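Local coordinates for Molybdate/tungstate binding protein (Sporomusa ovata, PDB 1FR3) that binds molybdate and tungstate oxyanions as a six-chain assembly, probably serving molybdate homeostasis in the cell, at residues L46-V49 against P50-V54. Numbering follows the deposited sequence.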
# COMPACT_ATOMS: atom_id res chain seq x y z
N LEU A 46 7.88 10.72 17.07
CA LEU A 46 6.60 11.04 17.69
C LEU A 46 6.64 10.86 19.20
O LEU A 46 5.75 11.31 19.92
CB LEU A 46 5.50 10.17 17.08
CG LEU A 46 4.92 10.60 15.73
CD1 LEU A 46 5.95 10.51 14.62
CD2 LEU A 46 3.69 9.78 15.37
N ASP A 47 7.69 10.21 19.69
CA ASP A 47 7.84 9.91 21.11
C ASP A 47 6.61 9.16 21.61
O ASP A 47 6.01 9.46 22.65
CB ASP A 47 8.10 11.15 21.96
CG ASP A 47 8.69 10.81 23.32
OD1 ASP A 47 9.08 9.65 23.56
OD2 ASP A 47 8.76 11.74 24.16
N LEU A 48 6.21 8.15 20.83
CA LEU A 48 5.05 7.33 21.16
C LEU A 48 5.29 6.51 22.42
O LEU A 48 6.34 5.88 22.56
CB LEU A 48 4.71 6.39 20.01
CG LEU A 48 4.19 6.98 18.70
CD1 LEU A 48 3.97 5.88 17.67
CD2 LEU A 48 2.89 7.75 18.91
N VAL A 49 4.33 6.52 23.33
CA VAL A 49 4.38 5.74 24.55
C VAL A 49 2.97 5.24 24.87
O VAL A 49 1.98 5.85 24.45
CB VAL A 49 4.91 6.52 25.77
CG1 VAL A 49 6.34 6.98 25.54
CG2 VAL A 49 4.01 7.70 26.09
N PRO A 50 2.86 4.16 25.63
CA PRO A 50 1.57 3.63 26.03
C PRO A 50 0.74 4.70 26.72
O PRO A 50 1.26 5.46 27.54
CB PRO A 50 1.92 2.48 26.97
CG PRO A 50 3.29 2.07 26.54
CD PRO A 50 3.99 3.36 26.16
N GLY A 51 -0.53 4.79 26.36
CA GLY A 51 -1.44 5.77 26.94
C GLY A 51 -1.61 6.99 26.03
O GLY A 51 -2.53 7.78 26.24
N ASP A 52 -0.74 7.13 25.03
CA ASP A 52 -0.86 8.29 24.14
C ASP A 52 -2.15 8.26 23.31
O ASP A 52 -2.56 7.22 22.80
CB ASP A 52 0.31 8.38 23.16
CG ASP A 52 1.55 9.06 23.66
OD1 ASP A 52 1.48 9.76 24.69
OD2 ASP A 52 2.61 8.90 23.01
N LYS A 53 -2.78 9.42 23.19
CA LYS A 53 -3.94 9.57 22.31
C LYS A 53 -3.35 9.90 20.93
O LYS A 53 -2.55 10.83 20.82
CB LYS A 53 -4.88 10.69 22.73
CG LYS A 53 -5.49 10.50 24.11
CD LYS A 53 -6.31 9.23 24.22
CE LYS A 53 -6.92 9.10 25.61
NZ LYS A 53 -7.31 7.69 25.90
N VAL A 54 -3.72 9.12 19.94
CA VAL A 54 -3.18 9.28 18.60
C VAL A 54 -4.28 9.11 17.56
O VAL A 54 -5.40 8.74 17.87
CB VAL A 54 -2.09 8.22 18.31
CG1 VAL A 54 -0.92 8.35 19.27
CG2 VAL A 54 -2.65 6.80 18.42
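Val-49 and Asp-52 grip each other at the two ends of a type II beta turn, Val-49 to Asp-52, which leads into strand 53-58 of the small antiparallel TOBE (OB-clan) domain. The backbone N of Asp-52 donates to Val-49 O at 3.1 Å, closing the turn. The side chain of Asp-52 points back toward Val-49. Its CG stands anti to its own carbonyl carbon (chi1 -85°), which directs the carboxylate at Val-49. There Asp-52 OD2 accepts a hydrogen bond from Val-49 N at 3.0 Å. The donor comes from above the carboxylate plane, 56° out of it. The bond is fairly straight, with an N-H...O angle of 152°. The carboxylate also lies against a methyl, with Val-49 CG2 3.6 Å from Asp-52 OD1.

Pro-50 and Gly-51 form the corner. Gly-51 has a positive phi, where a CB would be jammed against the carbonyl O of Pro-50. Before the turn, Asp-47 takes positive phi as the C-prime residue of a Schellman motif that ends helix 40-46. Leu-48 follows and turns its side chain inward. Leu-48 CD2 meets Val-54 CG1 at 3.9 Å, the two side chains crossing at about a right angle. Leu-48 also packs on Ile-16 and Ile-25, and Val-54 on Val-13 and Met-27.

Asp-52 OD2 has a second partner, a salt bridge to Lys-67 NZ of a second subunit, so one oxygen serves both the turn and the assembly. With an alanine here in place of Asp-52, the Val-49 N-H is likely to lose its acceptor and Lys-67 of the second subunit its carboxylate mate. The NZ of that Lys-67, on the second subunit, also donates a hydrogen bond to the backbone oxygen Leu-46 O.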